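Local coordinates for acyl-CoA dehydrogenase (Thermus thermophilus, PDB 2Z1Q), which probably uses bound FAD to oxidise saturated acyl-CoA thioesters to their 2,3-dehydroacyl-CoA products, passing the electrons to an acceptor, at residues V108-H113 with S183-F187; E98-G102 with V272-R277. Residue numbers count along the deposited sequence, not the author numbering.

Contact 1: V108-H113 with S183-F187; sequences VTYGAH and SNAGF. With FAD (flavin-adenine dinucleotide), chain D.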
loop_
_atom_site.group_PDB
_atom_site.type_symbol
_atom_site.label_atom_id
_atom_site.label_comp_id
_atom_site.label_asym_id
_atom_site.label_seq_id
_atom_site.Cartn_x
_atom_site.Cartn_y
_atom_site.Cartn_z
ATOM N N VAL B 108 -14.401 10.639 10.333
ATOM C CA VAL B 108 -13.756 11.940 10.128
ATOM C C VAL B 108 -14.729 13.045 10.572
ATOM O O VAL B 108 -14.322 14.024 11.185
ATOM C CB VAL B 108 -13.336 12.135 8.645
ATOM C CG1 VAL B 108 -12.714 13.515 8.427
ATOM C CG2 VAL B 108 -12.321 11.062 8.271
ATOM N N THR B 109 -16.013 12.874 10.274
ATOM C CA THR B 109 -17.019 13.866 10.685
ATOM C C THR B 109 -16.931 14.030 12.203
ATOM O O THR B 109 -16.738 15.134 12.702
ATOM C CB THR B 109 -18.441 13.397 10.307
ATOM O OG1 THR B 109 -18.490 13.107 8.911
ATOM C CG2 THR B 109 -19.461 14.475 10.647
ATOM N N TYR B 110 -17.047 12.912 12.921
ATOM C CA TYR B 110 -16.954 12.902 14.386
ATOM C C TYR B 110 -15.602 13.446 14.853
ATOM O O TYR B 110 -15.540 14.340 15.703
ATOM C CB TYR B 110 -17.114 11.464 14.913
ATOM C CG TYR B 110 -16.896 11.316 16.407
ATOM C CD1 TYR B 110 -17.909 11.621 17.305
ATOM C CD2 TYR B 110 -15.661 10.897 16.920
ATOM C CE1 TYR B 110 -17.721 11.519 18.677
ATOM C CE2 TYR B 110 -15.458 10.790 18.311
ATOM C CZ TYR B 110 -16.507 11.108 19.176
ATOM O OH TYR B 110 -16.397 11.045 20.544
ATOM N N GLY B 111 -14.525 12.901 14.290
ATOM C CA GLY B 111 -13.185 13.317 14.665
ATOM C C GLY B 111 -12.892 14.794 14.487
ATOM O O GLY B 111 -12.362 15.442 15.392
ATOM N N ALA B 112 -13.228 15.348 13.329
ATOM C CA ALA B 112 -12.957 16.755 13.095
ATOM C C ALA B 112 -13.742 17.608 14.107
ATOM O O ALA B 112 -13.218 18.547 14.691
ATOM C CB ALA B 112 -13.320 17.126 11.669
ATOM N N HIS B 113 -15.000 17.258 14.318
ATOM C CA HIS B 113 -15.841 17.982 15.269
ATOM C C HIS B 113 -15.261 17.971 16.709
ATOM O O HIS B 113 -14.905 19.021 17.238
ATOM C CB HIS B 113 -17.235 17.375 15.250
ATOM C CG HIS B 113 -18.193 18.031 16.191
ATOM N ND1 HIS B 113 -18.674 19.312 15.998
ATOM C CD2 HIS B 113 -18.772 17.577 17.331
ATOM C CE1 HIS B 113 -19.505 19.613 16.979
ATOM N NE2 HIS B 113 -19.582 18.582 17.798
ATOM N N SER B 183 -13.002 19.663 6.446
ATOM C CA SER B 183 -13.951 18.603 6.806
ATOM C C SER B 183 -15.172 19.225 7.485
ATOM O O SER B 183 -15.033 20.175 8.261
ATOM C CB SER B 183 -13.305 17.594 7.782
ATOM O OG SER B 183 -12.089 17.072 7.287
ATOM N N ASN B 184 -16.352 18.685 7.184
ATOM C CA ASN B 184 -17.621 19.154 7.756
ATOM C C ASN B 184 -18.118 20.485 7.179
ATOM O O ASN B 184 -19.194 20.975 7.550
ATOM C CB ASN B 184 -17.501 19.290 9.293
ATOM C CG ASN B 184 -17.344 17.939 10.018
ATOM O OD1 ASN B 184 -16.983 17.908 11.193
ATOM N ND2 ASN B 184 -17.621 16.839 9.332
ATOM N N ALA B 185 -17.349 21.064 6.262
ATOM C CA ALA B 185 -17.692 22.347 5.650
ATOM C C ALA B 185 -19.071 22.385 5.015
ATOM O O ALA B 185 -19.686 23.448 4.912
ATOM C CB ALA B 185 -16.638 22.723 4.623
ATOM N N GLY B 186 -19.564 21.233 4.587
ATOM C CA GLY B 186 -20.862 21.173 3.952
ATOM C C GLY B 186 -22.054 21.397 4.877
ATOM O O GLY B 186 -23.134 21.729 4.400
ATOM N N PHE B 187 -21.864 21.222 6.187
ATOM C CA PHE B 187 -22.958 21.392 7.146
ATOM C C PHE B 187 -22.540 21.992 8.491
ATOM O O PHE B 187 -23.367 22.132 9.391
ATOM C CB PHE B 187 -23.651 20.046 7.382
ATOM C CG PHE B 187 -22.691 18.890 7.500
ATOM C CD1 PHE B 187 -22.622 17.926 6.498
ATOM C CD2 PHE B 187 -21.833 18.789 8.591
ATOM C CE1 PHE B 187 -21.709 16.876 6.582
ATOM C CE2 PHE B 187 -20.916 17.747 8.683
ATOM C CZ PHE B 187 -20.854 16.788 7.677
HETATM P PA FAD D . 2.076 18.590 0.420
HETATM O O1A FAD D . 0.927 17.750 0.192
HETATM O O2A FAD D . 2.034 20.187 0.399
HETATM O O5B FAD D . 3.255 17.947 1.226
HETATM C C5B FAD D . 4.001 17.079 0.376
HETATM C C4B FAD D . 5.133 16.723 1.313
HETATM O O4B FAD D . 5.102 16.919 2.670
HETATM C C3B FAD D . 6.100 15.494 0.994
HETATM O O3B FAD D . 7.062 15.851 -0.006
HETATM C C2B FAD D . 6.641 15.411 2.480
HETATM O O2B FAD D . 7.953 14.862 2.641
HETATM C C1B FAD D . 6.481 16.898 2.616
HETATM N N9A FAD D . 7.145 17.692 3.607
HETATM C C8A FAD D . 6.564 18.816 4.119
HETATM N N7A FAD D . 7.354 19.387 4.952
HETATM C C5A FAD D . 8.489 18.662 5.054
HETATM C C6A FAD D . 9.699 18.797 5.798
HETATM N N6A FAD D . 9.856 19.867 6.655
HETATM N N1A FAD D . 10.659 17.845 5.634
HETATM C C2A FAD D . 10.512 16.828 4.790
HETATM N N3A FAD D . 9.405 16.695 4.087
HETATM C C4A FAD D . 8.377 17.555 4.162
HETATM N N1 FAD D . -7.260 20.784 6.972
HETATM C C2 FAD D . -7.834 21.512 7.955
HETATM O O2 FAD D . -7.292 22.551 8.297
HETATM N N3 FAD D . -8.991 21.149 8.562
HETATM C C4 FAD D . -9.675 20.004 8.218
HETATM O O4 FAD D . -10.707 19.690 8.758
HETATM C C4X FAD D . -9.109 19.166 7.131
HETATM N N5 FAD D . -9.710 18.049 6.689
HETATM C C5X FAD D . -9.193 17.327 5.662
HETATM C C6 FAD D . -9.874 16.165 5.151
HETATM C C7 FAD D . -9.338 15.464 4.058
HETATM C C7M FAD D . -10.078 14.258 3.511
HETATM C C8 FAD D . -8.108 15.884 3.460
HETATM C C8M FAD D . -7.503 15.163 2.277
HETATM C C9 FAD D . -7.443 16.987 3.949
HETATM C C9A FAD D . -7.964 17.735 5.048
HETATM N N10 FAD D . -7.285 18.887 5.503
HETATM C C10 FAD D . -7.823 19.644 6.524
HETATM C "C1'" FAD D . -6.066 19.222 4.812
HETATM C "C2'" FAD D . -4.773 18.816 5.535
HETATM O "O2'" FAD D . -4.619 19.533 6.751
HETATM C "C3'" FAD D . -3.745 19.165 4.507
HETATM O "O3'" FAD D . -4.008 18.337 3.339
HETATM C "C4'" FAD D . -2.318 18.903 4.903
HETATM O "O4'" FAD D . -1.888 19.667 6.033
HETATM C "C5'" FAD D . -1.615 19.252 3.641
HETATM O "O5'" FAD D . -0.292 19.055 3.664
HETATM P P FAD D . -0.003 19.237 2.096
HETATM O O1P FAD D . -0.923 18.323 1.370
HETATM O O2P FAD D . -0.288 20.769 1.628
HETATM O O3P FAD D . 1.557 18.772 1.955
#

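Contact 2: E98-G102 with V272-R277; sequences EELSG and VGGAKR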
loop_
_atom_site.group_PDB
_atom_site.type_symbol
_atom_site.label_atom_id
_atom_site.label_comp_id
_atom_site.label_asym_id
_atom_site.label_seq_id
_atom_site.Cartn_x
_atom_site.Cartn_y
_atom_site.Cartn_z
ATOM N N GLU B 98 -11.561 4.636 18.564
ATOM C CA GLU B 98 -11.256 3.303 18.058
ATOM C C GLU B 98 -12.498 2.558 17.565
ATOM O O GLU B 98 -12.479 1.962 16.493
ATOM C CB GLU B 98 -10.531 2.448 19.122
ATOM C CG GLU B 98 -10.354 0.964 18.711
ATOM C CD GLU B 98 -9.732 0.068 19.793
ATOM O OE1 GLU B 98 -9.788 -1.167 19.628
ATOM O OE2 GLU B 98 -9.191 0.589 20.796
ATOM N N GLU B 99 -13.571 2.597 18.349
ATOM C CA GLU B 99 -14.805 1.900 17.994
ATOM C C GLU B 99 -15.521 2.544 16.804
ATOM O O GLU B 99 -16.294 1.898 16.103
ATOM C CB GLU B 99 -15.741 1.835 19.214
ATOM C CG GLU B 99 -15.258 0.901 20.347
ATOM C CD GLU B 99 -14.873 -0.490 19.857
ATOM O OE1 GLU B 99 -15.418 -0.937 18.822
ATOM O OE2 GLU B 99 -14.036 -1.143 20.510
ATOM N N LEU B 100 -15.256 3.820 16.573
ATOM C CA LEU B 100 -15.889 4.494 15.456
ATOM C C LEU B 100 -15.200 4.259 14.109
ATOM O O LEU B 100 -15.656 4.770 13.088
ATOM C CB LEU B 100 -16.007 5.982 15.736
ATOM C CG LEU B 100 -17.189 6.357 16.628
ATOM C CD1 LEU B 100 -17.133 7.846 16.853
ATOM C CD2 LEU B 100 -18.520 5.955 15.994
ATOM N N SER B 101 -14.124 3.470 14.114
ATOM C CA SER B 101 -13.389 3.157 12.885
ATOM C C SER B 101 -14.239 2.261 11.978
ATOM O O SER B 101 -13.799 1.854 10.900
ATOM C CB SER B 101 -12.076 2.436 13.212
ATOM O OG SER B 101 -12.314 1.122 13.703
ATOM N N GLY B 102 -15.455 1.951 12.423
ATOM C CA GLY B 102 -16.334 1.111 11.627
ATOM C C GLY B 102 -17.435 1.912 10.961
ATOM O O GLY B 102 -18.266 1.369 10.225
ATOM N N VAL B 272 -6.056 1.617 14.912
ATOM C CA VAL B 272 -6.088 0.319 15.561
ATOM C C VAL B 272 -7.477 -0.280 15.345
ATOM O O VAL B 272 -7.602 -1.435 14.936
ATOM C CB VAL B 272 -5.741 0.459 17.060
ATOM C CG1 VAL B 272 -6.107 -0.804 17.808
ATOM C CG2 VAL B 272 -4.230 0.755 17.206
ATOM N N GLY B 273 -8.527 0.507 15.582
ATOM C CA GLY B 273 -9.871 0.004 15.368
ATOM C C GLY B 273 -10.115 -0.436 13.937
ATOM O O GLY B 273 -10.673 -1.506 13.695
ATOM N N GLY B 274 -9.711 0.384 12.970
ATOM C CA GLY B 274 -9.935 0.012 11.584
ATOM C C GLY B 274 -9.221 -1.273 11.237
ATOM O O GLY B 274 -9.767 -2.139 10.537
ATOM N N ALA B 275 -8.000 -1.410 11.734
ATOM C CA ALA B 275 -7.210 -2.600 11.475
ATOM C C ALA B 275 -7.964 -3.840 11.971
ATOM O O ALA B 275 -8.080 -4.829 11.237
ATOM C CB ALA B 275 -5.845 -2.474 12.146
ATOM N N LYS B 276 -8.504 -3.777 13.189
ATOM C CA LYS B 276 -9.262 -4.901 13.738
ATOM C C LYS B 276 -10.412 -5.272 12.810
ATOM O O LYS B 276 -10.642 -6.450 12.532
ATOM C CB LYS B 276 -9.836 -4.559 15.125
ATOM C CG LYS B 276 -8.793 -4.361 16.216
ATOM C CD LYS B 276 -9.439 -4.043 17.558
ATOM C CE LYS B 276 -8.408 -4.014 18.678
ATOM N NZ LYS B 276 -9.006 -3.606 19.987
ATOM N N ARG B 277 -11.139 -4.271 12.322
ATOM C CA ARG B 277 -12.258 -4.552 11.432
ATOM C C ARG B 277 -11.778 -5.253 10.174
ATOM O O ARG B 277 -12.380 -6.235 9.735
ATOM C CB ARG B 277 -12.978 -3.264 11.034
ATOM C CG ARG B 277 -13.292 -2.375 12.195
ATOM C CD ARG B 277 -14.126 -3.116 13.223
ATOM N NE ARG B 277 -13.805 -2.668 14.570
ATOM C CZ ARG B 277 -14.049 -1.447 15.032
ATOM N NH1 ARG B 277 -14.622 -0.537 14.252
ATOM N NH2 ARG B 277 -13.701 -1.132 16.270
HETATM O O HOH W 1 -8.766 -1.817 22.726
HETATM O O HOH W 2 -12.294 -1.863 18.420
#

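Contact 1: V108-H113 with S183-F187
In the acyl-CoA dehydrogenase fold, helix 106-117 of the N-terminal helical domain lies here against the loop that leaves strand 172-183 of the middle beta-domain, beside the flavin. Val108 opens the contact, its CG1 3.8 Å from Ser183 OG. One turn of helix carries the rest. Thr109 CA lies 6.1 Å from Asn184 CA, and the Asn184 side chain lies against the helix beside Thr109 and Ala112. Thr109 CG2 also touches the ring of Phe187, 4.0 Å from its CZ; that ring packs on helix 62-71 as well. Ala112 turns its CB toward the loop, 3.9 Å from Ser183 CB; with so small a residue the helix can sit close to the strand end. The His113 imidazole turns from the loop, hydrogen-bonded through ND1 to Ala144 N and through NE2 to Leu137 O. Ser183, thus backed by the helix, faces the isoalloxazine: its N donates to FAD O4 (3.3 Å) and its OG to FAD N5 (2.6 Å).

Contact 2: E98-G102 with V272-R277
Two helices of the all-helical part of the acyl-CoA dehydrogenase fold meet here through a glycine-lined close approach: the C-terminal end of helix 90-99 from the N-terminal domain, with the residues just after it, and the middle of helix 252-288 from the C-terminal domain. Val272 CG1 comes within 4.1 Å of Glu98 OE1, a marginal touch; its side chain also packs on helix 300-331. Gly273 is the point of closest backbone approach, with its CA 4.5 Å from Glu98 CA. A CB here would collide with Glu98 O; instead, Gly273 CA makes a CA-H...O contact of 3.4 Å with that oxygen. Gly274 follows, its CA 4.8 Å from Ser101 CA. Polar side chains lie beside this approach. Lys276 reaches out in an extended conformation to form a salt bridge from NZ to Glu98 OE1 (2.6 Å) and a second one with Glu317, while Glu98 OE2 is hydrogen-bonded to Tyr321 OH. Arg277 points toward 98-102 and brings its guanidinium to Glu98, Glu99 and Ser101: its NH2 makes a 3.1 Å salt bridge with Glu99 OE1, and weak hydrogen bonds run from NH2 to Glu98 O (3.3 Å) and from NH1 to Glu99 O (3.5 Å). Water 2 ties the charges together, donating to Glu98 OE1 (2.9 Å) and Glu99 OE2 (2.8 Å) and accepting from Arg277 NH2 (2.7 Å).

The centres of the two contacts lie about 18 Å apart, and both draw on the N-terminal helical domain, through consecutive helices: 90-99 in contact 2 and 106-117 in contact 1. Along the chain, 98-102 comes first, then 108-113, then 183-187 and finally 272-277, so both segments of contact 1 fall between those of contact 2. Contact 1 joins the N-terminal domain to the middle beta-domain, and contact 2 joins it to the C-terminal helices. The two sites touch directly where Tyr110 CD2 packs 3.4 Å from Leu100 CD1. Of the two, contact 1 borders the flavin, whereas contact 2 is an interdomain helix junction away from it.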